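Local coordinates for glycosyl hydrolase family 88 (Pedobacter heparinus, PDB 3WIW), which hydrolyses unsaturated glucuronyl saccharides with specificity for those derived from heparin, using an alpha6/alpha6-barrel of glycoside hydrolase family 88, at residues P56-P61 with N367-T372; G63-A68 with Q353-K358; F119-S124 with L179-W184; N175-E180 with Q248-Y253. One frame throughout, in Å; residues are numbered along the deposited sequence.

Contact 1 (P56-P61 with N367-T372)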
loop_
_atom_site.group_PDB
_atom_site.type_symbol
_atom_site.label_atom_id
_atom_site.label_comp_id
_atom_site.label_asym_id
_atom_site.label_seq_id
_atom_site.Cartn_x
_atom_site.Cartn_y
_atom_site.Cartn_z
ATOM N N PRO A 56 -13.563 -8.892 0.882
ATOM C CA PRO A 56 -13.183 -9.057 2.292
ATOM C C PRO A 56 -12.189 -7.983 2.714
ATOM O O PRO A 56 -11.209 -7.739 2.004
ATOM C CB PRO A 56 -12.544 -10.447 2.302
ATOM C CG PRO A 56 -12.005 -10.625 0.935
ATOM C CD PRO A 56 -13.000 -9.951 0.021
ATOM N N ARG A 57 -12.453 -7.341 3.855
ATOM C CA ARG A 57 -11.590 -6.280 4.358
ATOM C C ARG A 57 -10.838 -6.637 5.643
ATOM O O ARG A 57 -9.629 -6.504 5.706
ATOM C CB ARG A 57 -12.390 -4.992 4.576
ATOM C CG ARG A 57 -11.577 -3.877 5.223
ATOM C CD ARG A 57 -12.339 -2.546 5.263
ATOM N NE ARG A 57 -11.749 -1.634 6.228
ATOM C CZ ARG A 57 -11.853 -0.311 6.228
ATOM N NH1 ARG A 57 -12.465 0.322 5.215
ATOM N NH2 ARG A 57 -11.294 0.388 7.222
ATOM N N SER A 58 -11.559 -7.047 6.680
ATOM C CA SER A 58 -10.939 -7.322 7.966
ATOM C C SER A 58 -11.857 -8.242 8.757
ATOM O O SER A 58 -12.943 -8.602 8.290
ATOM C CB SER A 58 -10.651 -6.031 8.745
ATOM O OG SER A 58 -11.842 -5.295 8.980
ATOM N N VAL A 59 -11.426 -8.634 9.955
ATOM C CA VAL A 59 -12.234 -9.498 10.798
ATOM C C VAL A 59 -12.663 -8.709 12.034
ATOM O O VAL A 59 -11.830 -8.161 12.754
ATOM C CB VAL A 59 -11.461 -10.769 11.170
ATOM C CG1 VAL A 59 -12.283 -11.644 12.139
ATOM C CG2 VAL A 59 -11.115 -11.564 9.915
ATOM N N ASN A 60 -13.970 -8.624 12.249
ATOM C CA ASN A 60 -14.541 -7.916 13.391
ATOM C C ASN A 60 -14.233 -8.617 14.706
ATOM O O ASN A 60 -13.944 -9.819 14.705
ATOM C CB ASN A 60 -16.052 -7.856 13.214
ATOM C CG ASN A 60 -16.456 -7.018 12.020
ATOM O OD1 ASN A 60 -15.869 -5.953 11.765
ATOM N ND2 ASN A 60 -17.435 -7.499 11.257
ATOM N N PRO A 61 -14.297 -7.882 15.837
ATOM C CA PRO A 61 -14.079 -8.482 17.159
ATOM C C PRO A 61 -14.928 -9.731 17.398
ATOM O O PRO A 61 -14.457 -10.637 18.079
ATOM C CB PRO A 61 -14.490 -7.357 18.119
ATOM C CG PRO A 61 -14.147 -6.102 17.356
ATOM C CD PRO A 61 -14.436 -6.412 15.914
ATOM N N ASN A 367 -10.351 2.858 18.090
ATOM C CA ASN A 367 -10.788 1.504 18.427
ATOM C C ASN A 367 -11.274 0.765 17.181
ATOM O O ASN A 367 -12.315 0.091 17.191
ATOM C CB ASN A 367 -11.890 1.519 19.499
ATOM C CG ASN A 367 -12.169 0.142 20.053
ATOM O OD1 ASN A 367 -11.285 -0.724 20.047
ATOM N ND2 ASN A 367 -13.403 -0.086 20.513
ATOM N N SER A 368 -10.510 0.880 16.098
ATOM C CA SER A 368 -10.942 0.356 14.812
ATOM C C SER A 368 -9.903 -0.593 14.249
ATOM O O SER A 368 -8.741 -0.213 14.045
ATOM C CB SER A 368 -11.176 1.510 13.847
ATOM O OG SER A 368 -11.605 1.025 12.593
ATOM N N GLU A 369 -10.331 -1.828 13.988
ATOM C CA GLU A 369 -9.476 -2.819 13.334
ATOM C C GLU A 369 -8.147 -2.998 14.058
ATOM O O GLU A 369 -7.077 -2.963 13.451
ATOM C CB GLU A 369 -9.288 -2.460 11.842
ATOM C CG GLU A 369 -10.602 -2.580 11.042
ATOM C CD GLU A 369 -10.517 -2.117 9.602
ATOM O OE1 GLU A 369 -9.850 -1.099 9.336
ATOM O OE2 GLU A 369 -11.112 -2.771 8.707
ATOM N N ILE A 370 -8.216 -3.218 15.362
ATOM C CA ILE A 370 -7.005 -3.434 16.134
ATOM C C ILE A 370 -6.697 -4.923 16.188
ATOM O O ILE A 370 -7.488 -5.711 16.716
ATOM C CB ILE A 370 -7.119 -2.894 17.573
ATOM C CG1 ILE A 370 -7.431 -1.387 17.571
ATOM C CG2 ILE A 370 -5.829 -3.180 18.337
ATOM C CD1 ILE A 370 -7.837 -0.860 18.955
ATOM N N ASP A 371 -5.542 -5.299 15.645
ATOM C CA ASP A 371 -5.029 -6.678 15.714
ATOM C C ASP A 371 -5.927 -7.632 14.925
ATOM O O ASP A 371 -6.494 -8.574 15.468
ATOM C CB ASP A 371 -4.786 -7.163 17.169
ATOM C CG ASP A 371 -3.953 -8.419 17.209
ATOM O OD1 ASP A 371 -3.397 -8.810 16.178
ATOM O OD2 ASP A 371 -3.847 -9.057 18.259
ATOM N N THR A 372 -6.049 -7.373 13.627
ATOM C CA THR A 372 -6.908 -8.114 12.716
ATOM C C THR A 372 -6.166 -8.254 11.396
ATOM O O THR A 372 -5.330 -7.408 11.055
ATOM C CB THR A 372 -8.255 -7.318 12.406
ATOM O OG1 THR A 372 -8.940 -7.908 11.285
ATOM C CG2 THR A 372 -7.989 -5.891 11.993
#

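Contact 2 (G63-A68 with Q353-K358)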
loop_
_atom_site.group_PDB
_atom_site.type_symbol
_atom_site.label_atom_id
_atom_site.label_comp_id
_atom_site.label_asym_id
_atom_site.label_seq_id
_atom_site.Cartn_x
_atom_site.Cartn_y
_atom_site.Cartn_z
ATOM N N GLY A 63 -15.668 -11.977 15.215
ATOM C CA GLY A 63 -15.235 -13.041 14.325
ATOM C C GLY A 63 -15.806 -12.981 12.921
ATOM O O GLY A 63 -15.327 -13.685 12.037
ATOM N N THR A 64 -16.828 -12.154 12.714
ATOM C CA THR A 64 -17.424 -11.983 11.382
ATOM C C THR A 64 -16.535 -11.124 10.471
ATOM O O THR A 64 -15.634 -10.415 10.933
ATOM C CB THR A 64 -18.832 -11.355 11.463
ATOM O OG1 THR A 64 -18.732 -10.056 12.063
ATOM C CG2 THR A 64 -19.800 -12.233 12.266
ATOM N N VAL A 65 -16.791 -11.170 9.172
ATOM C CA VAL A 65 -15.936 -10.468 8.225
ATOM C C VAL A 65 -16.531 -9.116 7.842
ATOM O O VAL A 65 -17.712 -9.023 7.469
ATOM C CB VAL A 65 -15.710 -11.306 6.963
ATOM C CG1 VAL A 65 -14.843 -10.542 5.979
ATOM C CG2 VAL A 65 -15.066 -12.631 7.317
ATOM N N ARG A 66 -15.733 -8.063 7.981
ATOM C CA ARG A 66 -16.102 -6.745 7.465
ATOM C C ARG A 66 -15.843 -6.733 5.976
ATOM O O ARG A 66 -14.748 -7.080 5.531
ATOM C CB ARG A 66 -15.288 -5.644 8.138
ATOM C CG ARG A 66 -15.573 -4.270 7.586
ATOM C CD ARG A 66 -14.880 -3.187 8.391
ATOM N NE ARG A 66 -15.080 -1.880 7.771
ATOM C CZ ARG A 66 -14.685 -0.733 8.304
ATOM N NH1 ARG A 66 -14.905 0.405 7.665
ATOM N NH2 ARG A 66 -14.092 -0.725 9.487
ATOM N N LEU A 67 -16.852 -6.331 5.208
ATOM C CA LEU A 67 -16.777 -6.312 3.749
ATOM C C LEU A 67 -16.608 -4.888 3.208
ATOM O O LEU A 67 -17.056 -3.914 3.833
ATOM C CB LEU A 67 -18.034 -6.960 3.129
ATOM C CG LEU A 67 -18.328 -8.393 3.584
ATOM C CD1 LEU A 67 -19.667 -8.860 3.067
ATOM C CD2 LEU A 67 -17.203 -9.313 3.122
ATOM N N ALA A 68 -15.967 -4.786 2.044
ATOM C CA ALA A 68 -15.649 -3.515 1.404
ATOM C C ALA A 68 -16.416 -3.420 0.081
ATOM O O ALA A 68 -15.999 -3.986 -0.931
ATOM C CB ALA A 68 -14.162 -3.427 1.147
ATOM N N GLN A 353 -10.482 -16.530 8.387
ATOM C CA GLN A 353 -11.443 -16.081 7.388
ATOM C C GLN A 353 -10.820 -15.952 5.989
ATOM O O GLN A 353 -11.260 -15.148 5.153
ATOM C CB GLN A 353 -12.154 -14.797 7.844
ATOM C CG GLN A 353 -12.956 -14.977 9.153
ATOM C CD GLN A 353 -14.282 -15.734 8.947
ATOM O OE1 GLN A 353 -14.407 -16.562 8.054
ATOM N NE2 GLN A 353 -15.285 -15.405 9.756
ATOM N N PHE A 354 -9.819 -16.796 5.737
ATOM C CA PHE A 354 -9.102 -16.894 4.465
ATOM C C PHE A 354 -8.190 -15.708 4.147
ATOM O O PHE A 354 -7.640 -15.631 3.038
ATOM C CB PHE A 354 -10.046 -17.185 3.289
ATOM C CG PHE A 354 -10.973 -18.343 3.528
ATOM C CD1 PHE A 354 -10.487 -19.570 3.984
ATOM C CD2 PHE A 354 -12.345 -18.209 3.318
ATOM C CE1 PHE A 354 -11.361 -20.629 4.208
ATOM C CE2 PHE A 354 -13.214 -19.265 3.535
ATOM C CZ PHE A 354 -12.718 -20.470 3.985
ATOM N N PHE A 355 -7.998 -14.800 5.103
ATOM C CA PHE A 355 -6.938 -13.819 4.962
ATOM C C PHE A 355 -5.582 -14.491 5.133
ATOM O O PHE A 355 -5.455 -15.494 5.836
ATOM C CB PHE A 355 -7.072 -12.710 5.990
ATOM C CG PHE A 355 -8.249 -11.811 5.768
ATOM C CD1 PHE A 355 -8.171 -10.753 4.873
ATOM C CD2 PHE A 355 -9.442 -12.011 6.453
ATOM C CE1 PHE A 355 -9.261 -9.892 4.663
ATOM C CE2 PHE A 355 -10.528 -11.165 6.262
ATOM C CZ PHE A 355 -10.447 -10.100 5.363
ATOM N N ILE A 356 -4.558 -13.904 4.542
ATOM C CA ILE A 356 -3.231 -14.514 4.525
ATOM C C ILE A 356 -2.425 -14.186 5.800
ATOM O O ILE A 356 -1.886 -15.079 6.424
ATOM C CB ILE A 356 -2.468 -14.085 3.265
ATOM C CG1 ILE A 356 -3.207 -14.589 2.002
ATOM C CG2 ILE A 356 -1.039 -14.598 3.298
ATOM C CD1 ILE A 356 -2.728 -14.002 0.693
ATOM N N LEU A 357 -2.351 -12.913 6.185
ATOM C CA LEU A 357 -1.623 -12.480 7.377
ATOM C C LEU A 357 -2.551 -12.112 8.529
ATOM O O LEU A 357 -3.742 -11.827 8.339
ATOM C CB LEU A 357 -0.769 -11.261 7.062
ATOM C CG LEU A 357 0.386 -11.448 6.086
ATOM C CD1 LEU A 357 1.174 -10.140 5.981
ATOM C CD2 LEU A 357 1.292 -12.582 6.512
ATOM N N LYS A 358 -1.972 -12.118 9.726
ATOM C CA LYS A 358 -2.640 -11.661 10.945
ATOM C C LYS A 358 -1.999 -10.370 11.464
ATOM O O LYS A 358 -0.956 -9.931 10.961
ATOM C CB LYS A 358 -2.505 -12.746 12.007
ATOM C CG LYS A 358 -3.213 -14.036 11.616
ATOM C CD LYS A 358 -2.935 -15.176 12.611
ATOM C CE LYS A 358 -1.514 -15.736 12.500
ATOM N NZ LYS A 358 -1.211 -16.676 13.634
#

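Contact 3 (F119-S124 with L179-W184)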
loop_
_atom_site.group_PDB
_atom_site.type_symbol
_atom_site.label_atom_id
_atom_site.label_comp_id
_atom_site.label_asym_id
_atom_site.label_seq_id
_atom_site.Cartn_x
_atom_site.Cartn_y
_atom_site.Cartn_z
ATOM N N PHE A 119 -5.404 3.118 -4.960
ATOM C CA PHE A 119 -5.631 1.881 -4.228
ATOM C C PHE A 119 -6.821 1.100 -4.802
ATOM O O PHE A 119 -6.795 -0.129 -4.850
ATOM C CB PHE A 119 -5.932 2.200 -2.766
ATOM C CG PHE A 119 -4.765 2.725 -1.967
ATOM C CD1 PHE A 119 -3.551 2.044 -1.900
ATOM C CD2 PHE A 119 -4.920 3.881 -1.204
ATOM C CE1 PHE A 119 -2.509 2.515 -1.046
ATOM C CE2 PHE A 119 -3.900 4.361 -0.381
ATOM C CZ PHE A 119 -2.705 3.669 -0.303
ATOM N N MET A 120 -7.879 1.812 -5.190
ATOM C CA MET A 120 -9.132 1.155 -5.570
ATOM C C MET A 120 -9.129 0.597 -6.987
ATOM O O MET A 120 -9.481 -0.562 -7.181
ATOM C CB MET A 120 -10.295 2.136 -5.407
ATOM C CG MET A 120 -10.471 2.574 -3.941
ATOM S SD MET A 120 -11.472 4.066 -3.735
ATOM C CE MET A 120 -13.072 3.364 -3.915
ATOM N N LEU A 121 -8.761 1.431 -7.966
ATOM C CA LEU A 121 -8.714 1.016 -9.376
ATOM C C LEU A 121 -7.345 0.544 -9.818
ATOM O O LEU A 121 -7.237 -0.416 -10.564
ATOM C CB LEU A 121 -9.129 2.159 -10.293
ATOM C CG LEU A 121 -10.617 2.452 -10.337
ATOM C CD1 LEU A 121 -10.872 3.769 -11.066
ATOM C CD2 LEU A 121 -11.336 1.342 -11.081
ATOM N N TYR A 122 -6.280 1.233 -9.420
ATOM C CA TYR A 122 -4.987 0.809 -9.942
ATOM C C TYR A 122 -4.535 -0.549 -9.358
ATOM O O TYR A 122 -3.937 -1.365 -10.071
ATOM C CB TYR A 122 -3.927 1.901 -9.792
ATOM C CG TYR A 122 -2.708 1.647 -10.655
ATOM C CD1 TYR A 122 -2.804 1.676 -12.047
ATOM C CD2 TYR A 122 -1.466 1.374 -10.077
ATOM C CE1 TYR A 122 -1.682 1.434 -12.840
ATOM C CE2 TYR A 122 -0.338 1.112 -10.847
ATOM C CZ TYR A 122 -0.456 1.171 -12.244
ATOM O OH TYR A 122 0.646 0.931 -13.056
ATOM N N CYS A 123 -4.827 -0.839 -8.084
ATOM C CA CYS A 123 -4.536 -2.170 -7.552
ATOM C C CYS A 123 -5.357 -3.282 -8.181
ATOM O O CYS A 123 -4.929 -4.428 -8.175
ATOM C CB CYS A 123 -4.718 -2.220 -6.028
ATOM S SG CYS A 123 -3.623 -1.120 -5.102
ATOM N N SER A 124 -6.528 -2.948 -8.717
ATOM C CA SER A 124 -7.413 -3.972 -9.257
ATOM C C SER A 124 -7.297 -4.008 -10.776
ATOM O O SER A 124 -6.576 -4.851 -11.331
ATOM C CB SER A 124 -8.853 -3.733 -8.764
ATOM O OG SER A 124 -9.299 -2.435 -9.108
ATOM N N LEU A 179 -0.167 8.132 -6.331
ATOM C CA LEU A 179 0.569 8.711 -7.455
ATOM C C LEU A 179 0.954 7.685 -8.516
ATOM O O LEU A 179 1.069 8.040 -9.690
ATOM C CB LEU A 179 1.816 9.446 -6.974
ATOM C CG LEU A 179 1.575 10.535 -5.933
ATOM C CD1 LEU A 179 2.898 11.220 -5.635
ATOM C CD2 LEU A 179 0.483 11.516 -6.362
ATOM N N GLU A 180 1.123 6.420 -8.115
ATOM C CA GLU A 180 1.597 5.399 -9.052
ATOM C C GLU A 180 0.636 5.318 -10.256
ATOM O O GLU A 180 1.054 5.242 -11.421
ATOM C CB GLU A 180 1.731 4.040 -8.359
ATOM C CG GLU A 180 2.454 3.054 -9.277
ATOM C CD GLU A 180 2.657 1.691 -8.677
ATOM O OE1 GLU A 180 3.009 0.758 -9.426
ATOM O OE2 GLU A 180 2.533 1.559 -7.453
ATOM N N TYR A 181 -0.656 5.334 -9.946
ATOM C CA TYR A 181 -1.713 5.341 -10.946
ATOM C C TYR A 181 -1.511 6.465 -11.962
ATOM O O TYR A 181 -1.575 6.229 -13.185
ATOM C CB TYR A 181 -3.038 5.509 -10.228
ATOM C CG TYR A 181 -4.305 5.336 -11.069
ATOM C CD1 TYR A 181 -4.302 4.855 -12.389
ATOM C CD2 TYR A 181 -5.542 5.647 -10.483
ATOM C CE1 TYR A 181 -5.521 4.700 -13.084
ATOM C CE2 TYR A 181 -6.730 5.489 -11.138
ATOM C CZ TYR A 181 -6.729 5.023 -12.436
ATOM O OH TYR A 181 -7.943 4.867 -13.054
ATOM N N LEU A 182 -1.227 7.682 -11.498
ATOM C CA LEU A 182 -1.056 8.811 -12.410
ATOM C C LEU A 182 0.245 8.748 -13.192
ATOM O O LEU A 182 0.266 9.193 -14.342
ATOM C CB LEU A 182 -1.134 10.136 -11.669
ATOM C CG LEU A 182 -2.502 10.655 -11.270
ATOM C CD1 LEU A 182 -2.363 12.057 -10.693
ATOM C CD2 LEU A 182 -3.431 10.655 -12.469
ATOM N N TYR A 183 1.345 8.300 -12.586
ATOM C CA TYR A 183 2.566 8.142 -13.386
ATOM C C TYR A 183 2.315 7.196 -14.557
ATOM O O TYR A 183 2.678 7.481 -15.707
ATOM C CB TYR A 183 3.715 7.590 -12.559
ATOM C CG TYR A 183 4.274 8.482 -11.466
ATOM C CD1 TYR A 183 4.691 9.789 -11.718
ATOM C CD2 TYR A 183 4.460 7.974 -10.175
ATOM C CE1 TYR A 183 5.232 10.561 -10.700
ATOM C CE2 TYR A 183 4.994 8.750 -9.162
ATOM C CZ TYR A 183 5.385 10.034 -9.430
ATOM O OH TYR A 183 5.935 10.801 -8.426
ATOM N N TRP A 184 1.662 6.077 -14.272
ATOM C CA TRP A 184 1.357 5.080 -15.286
ATOM C C TRP A 184 0.414 5.662 -16.334
ATOM O O TRP A 184 0.654 5.547 -17.531
ATOM C CB TRP A 184 0.729 3.823 -14.646
ATOM C CG TRP A 184 0.174 2.905 -15.686
ATOM C CD1 TRP A 184 0.864 1.982 -16.421
ATOM C CD2 TRP A 184 -1.183 2.884 -16.175
ATOM N NE1 TRP A 184 0.007 1.377 -17.319
ATOM C CE2 TRP A 184 -1.250 1.910 -17.186
ATOM C CE3 TRP A 184 -2.352 3.572 -15.820
ATOM C CZ2 TRP A 184 -2.445 1.607 -17.866
ATOM C CZ3 TRP A 184 -3.545 3.281 -16.499
ATOM C CH2 TRP A 184 -3.576 2.311 -17.514
HETATM O O HOH W 1 3.042 0.981 -12.105
#

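Contact 4 (N175-E180 with Q248-Y253)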
loop_
_atom_site.group_PDB
_atom_site.type_symbol
_atom_site.label_atom_id
_atom_site.label_comp_id
_atom_site.label_asym_id
_atom_site.label_seq_id
_atom_site.Cartn_x
_atom_site.Cartn_y
_atom_site.Cartn_z
ATOM N N ASN A 175 -1.454 9.465 0.320
ATOM C CA ASN A 175 -1.712 9.957 -1.040
ATOM C C ASN A 175 -0.489 9.695 -1.943
ATOM O O ASN A 175 -0.654 9.591 -3.165
ATOM C CB ASN A 175 -2.089 11.449 -0.966
ATOM C CG ASN A 175 -2.923 11.979 -2.153
ATOM O OD1 ASN A 175 -3.815 12.823 -1.929
ATOM N ND2 ASN A 175 -2.637 11.538 -3.385
ATOM N N LEU A 176 0.718 9.572 -1.375
ATOM C CA LEU A 176 1.875 9.188 -2.205
ATOM C C LEU A 176 1.609 7.900 -2.985
ATOM O O LEU A 176 2.077 7.738 -4.119
ATOM C CB LEU A 176 3.159 9.041 -1.381
ATOM C CG LEU A 176 3.719 10.353 -0.823
ATOM C CD1 LEU A 176 4.698 10.010 0.297
ATOM C CD2 LEU A 176 4.398 11.183 -1.918
ATOM N N MET A 177 0.910 6.950 -2.365
ATOM C CA MET A 177 0.708 5.644 -2.998
ATOM C C MET A 177 -0.155 5.780 -4.234
ATOM O O MET A 177 0.033 5.044 -5.205
ATOM C CB MET A 177 0.065 4.680 -2.003
ATOM C CG MET A 177 0.916 4.449 -0.755
ATOM S SD MET A 177 2.468 3.597 -1.091
ATOM C CE MET A 177 1.815 1.992 -1.585
ATOM N N ASN A 178 -1.114 6.706 -4.179
ATOM C CA ASN A 178 -2.039 6.947 -5.279
ATOM C C ASN A 178 -1.388 7.624 -6.485
ATOM O O ASN A 178 -1.980 7.687 -7.542
ATOM C CB ASN A 178 -3.239 7.712 -4.737
ATOM C CG ASN A 178 -4.111 6.841 -3.878
ATOM O OD1 ASN A 178 -4.573 5.795 -4.327
ATOM N ND2 ASN A 178 -4.332 7.244 -2.625
ATOM N N LEU A 179 -0.167 8.132 -6.331
ATOM C CA LEU A 179 0.569 8.711 -7.455
ATOM C C LEU A 179 0.954 7.685 -8.516
ATOM O O LEU A 179 1.069 8.040 -9.690
ATOM C CB LEU A 179 1.816 9.446 -6.974
ATOM C CG LEU A 179 1.575 10.535 -5.933
ATOM C CD1 LEU A 179 2.898 11.220 -5.635
ATOM C CD2 LEU A 179 0.483 11.516 -6.362
ATOM N N GLU A 180 1.123 6.420 -8.115
ATOM C CA GLU A 180 1.597 5.399 -9.052
ATOM C C GLU A 180 0.636 5.318 -10.256
ATOM O O GLU A 180 1.054 5.242 -11.421
ATOM C CB GLU A 180 1.731 4.040 -8.359
ATOM C CG GLU A 180 2.454 3.054 -9.277
ATOM C CD GLU A 180 2.657 1.691 -8.677
ATOM O OE1 GLU A 180 3.009 0.758 -9.426
ATOM O OE2 GLU A 180 2.533 1.559 -7.453
ATOM N N GLN A 248 4.770 5.986 7.917
ATOM C CA GLN A 248 6.194 5.986 7.584
ATOM C C GLN A 248 6.430 5.056 6.388
ATOM O O GLN A 248 7.212 5.398 5.482
ATOM C CB GLN A 248 7.063 5.530 8.763
ATOM C CG GLN A 248 6.805 6.239 10.098
ATOM C CD GLN A 248 6.707 7.764 9.957
ATOM O OE1 GLN A 248 7.689 8.456 9.659
ATOM N NE2 GLN A 248 5.514 8.295 10.197
ATOM N N ALA A 249 5.747 3.906 6.391
ATOM C CA ALA A 249 5.841 2.925 5.314
ATOM C C ALA A 249 5.337 3.514 3.989
ATOM O O ALA A 249 6.001 3.356 2.961
ATOM C CB ALA A 249 5.045 1.685 5.652
ATOM N N TRP A 250 4.193 4.200 3.998
ATOM C CA TRP A 250 3.686 4.807 2.753
ATOM C C TRP A 250 4.699 5.812 2.206
ATOM O O TRP A 250 4.864 5.925 0.997
ATOM C CB TRP A 250 2.401 5.559 3.008
ATOM C CG TRP A 250 1.158 4.810 3.401
ATOM C CD1 TRP A 250 0.189 5.308 4.247
ATOM C CD2 TRP A 250 0.642 3.551 2.905
ATOM N NE1 TRP A 250 -0.849 4.425 4.353
ATOM C CE2 TRP A 250 -0.616 3.350 3.524
ATOM C CE3 TRP A 250 1.129 2.556 2.031
ATOM C CZ2 TRP A 250 -1.430 2.226 3.263
ATOM C CZ3 TRP A 250 0.320 1.420 1.781
ATOM C CH2 TRP A 250 -0.943 1.270 2.409
ATOM N N GLY A 251 5.375 6.568 3.081
ATOM C CA GLY A 251 6.411 7.497 2.651
ATOM C C GLY A 251 7.574 6.781 1.985
ATOM O O GLY A 251 7.988 7.158 0.880
ATOM N N LEU A 252 8.105 5.756 2.649
ATOM C CA LEU A 252 9.210 4.990 2.077
ATOM C C LEU A 252 8.830 4.446 0.693
ATOM O O LEU A 252 9.573 4.594 -0.289
ATOM C CB LEU A 252 9.579 3.834 3.002
ATOM C CG LEU A 252 10.669 2.911 2.467
ATOM C CD1 LEU A 252 11.997 3.652 2.239
ATOM C CD2 LEU A 252 10.857 1.711 3.409
ATOM N N TYR A 253 7.681 3.784 0.634
ATOM C CA TYR A 253 7.216 3.198 -0.608
ATOM C C TYR A 253 6.985 4.290 -1.662
ATOM O O TYR A 253 7.365 4.123 -2.822
ATOM C CB TYR A 253 5.943 2.429 -0.329
ATOM C CG TYR A 253 5.466 1.482 -1.399
ATOM C CD1 TYR A 253 4.996 1.958 -2.629
ATOM C CD2 TYR A 253 5.435 0.105 -1.172
ATOM C CE1 TYR A 253 4.488 1.094 -3.594
ATOM C CE2 TYR A 253 4.942 -0.769 -2.134
ATOM C CZ TYR A 253 4.457 -0.264 -3.338
ATOM O OH TYR A 253 3.928 -1.120 -4.276
HETATM O O HOH W 2 4.147 -0.550 -6.924
#

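Contact 1 (P56-P61 with N367-T372)
Glu-369 reaches out of the loop 367-372 with its chain extended beyond CG and meets the side chain of Arg-57 at about a right angle. Arg-57, with CG anti to the backbone N (chi1 175°) and the chain extended as far as NE, offers the edge of its guanidinium side-on. Arg-57 NE donates to the syn lone pair of Glu-369 OE2 at 2.8 Å, and Arg-57 NH2 bonds almost straight to Glu-369 OE1 at 3.0 Å. Carboxylate and guanidinium are not coplanar but turned 42° apart, so that NH2 meets OE1 from above the carboxylate plane. The anti lone pair of OE2 is taken by Ser-58, whose OG donates to Glu-369 OE2 at 2.6 Å. Farther along the strand 55-59, the backbone N of Val-59 donates to Thr-372 OG1 at 2.9 Å; this hydroxyl stands anti to its own backbone N and so points at the strand. The remaining nitrogen, Arg-57 NH1, forms a second salt bridge, to Asp-72, while a classic beta bulge sets Arg-57 and Ser-58 both opposite Arg-66. Three bonds therefore grip the one carboxylate and fix its rotation; with OE2 taking Arg-57 NE on its syn side and Ser-58 OG on its anti side, and OE1 held by NH2, Glu-369 would be expected to stay ionised.

Contact 2 (G63-A68 with Q353-K358)
Gln-353, the first residue of segment 353-358 in the loop after helix 327-340, makes most of the contact from its side. Its CG stands anti to the carbonyl carbon, and a bend at chi2 (-76°) folds the amide back towards the turn that precedes strand 65-68. There Gln-353 NE2 donates to Gly-63 O at 2.9 Å, a fairly straight bond lying in both the carbonyl plane and the amide plane. The bent chain crosses Val-65 obliquely, CB, CG and CD all lying against its CG2 methyl, with Gln-353 CD 3.6 Å from Val-65 CG2. An alanine here would remove the amide and with it the bond to Gly-63 O, and would probably loosen the cover over Val-65. Two residues on, the ring edge of Phe-355 meets Val-65 CG1, its CE2 4.4 Å from that methyl; the same ring also packs on Pro-56, Val-59 and Pro-373. The arrangement is that of a two-stranded antiparallel hairpin, 55-59 with 65-68, packed against by an irregular loop that touches both strands.

Contact 3 (F119-S124 with L179-W184)
Leu-121 begins the contact on helix 117-132, its CD1 methyl 3.7 Å from Tyr-181 OH, a hydroxyl that is hydrogen-bonded to Leu-141 O. Tyr-122 follows and carries most of the interface. With CG anti to the backbone N (chi1 -164°), its side chain lies against helix 175-188, one ring face over Tyr-181 CA, which is 4.0 Å from the Tyr-122 ring centroid. In turn Tyr-122 CB sits over the face of the Tyr-181 ring in a second CH-pi contact. The two rings are near parallel but slid so far apart that they barely overlap, the nearest carbons being Tyr-122 CD1 and Tyr-181 CD1 at 3.5 Å. Farther out, the Tyr-122 ring lies obliquely against the indole of Trp-184, and Tyr-122 OH comes 3.3 Å from Trp-184 CB. That hydroxyl is bonded to a water that donates to Glu-180 OE1. The interface is thus an aromatic cluster held mainly by dispersion and CH-pi contacts, with the Tyr-122 hydroxyl and the Glu-180 carboxylate joined through one water rather than directly.

Contact 4 (N175-E180 with Q248-Y253)
The axes of segments 175-180 and 248-253, on helices 175-188 and 245-262, approach to 8.7 Å and run in roughly the same direction, 32° apart, the backbones coming closest where Met-177 faces Trp-250. Met-177 lies between the two helices: bends at chi2 and chi3 curl its chain so that it crosses both aromatic side chains at about a right angle. Met-177 CG lies 3.4 Å from Trp-250 CE3, and the terminal CE methyl of Met-177 sits over one face of Tyr-253, 3.5 Å from the ring centroid, in a CH-pi contact. The sulfur lies obliquely to both rings, giving Met-aromatic contacts to Trp-250 and Tyr-253. Alongside, Leu-176 CD1 rests 3.8 Å from Gly-251 CA. At the other end of the interface one water donates to both Glu-180 OE2 and Tyr-253 OH, and the same tyrosine hydroxyl is also hydrogen-bonded to Glu-383. An alanine in place of Tyr-253 would take away the ring under the methionine methyl and the hydroxyl that meets the water and Glu-383, and would probably disturb the packing of Met-177. The site is buried in the helical barrel beside the predicted active centre: Trp-250 is a predicted substrate-binding residue, and its NE1 makes a weak hydrogen bond to Asp-174, the predicted proton donor.

How the contacts relate
The four contacts form two pairs, their centres 22 to 25 Å apart from one pair to the other. Contacts 1 and 2, centres 8 Å apart, share the hairpin of strands 55-59 and 65-68, which backbone bonds between Arg-57, Ser-58 and Arg-66 hold together; both tie it to loops that come before helix 375-392. Contacts 3 and 4, centres 11 Å apart, share helix 175-188, which packs on helix 117-132 in one and on helix 245-262 in the other. Phe-119 links them, its N bonded to Asn-178 OD1 and its ring against Met-177 and Trp-250. Along the chain, both helix contacts fall between the partners of the first pair, so contacts 1 and 2 join chain parts about 300 residues apart, just after helix 30-49 and before helix 375-392.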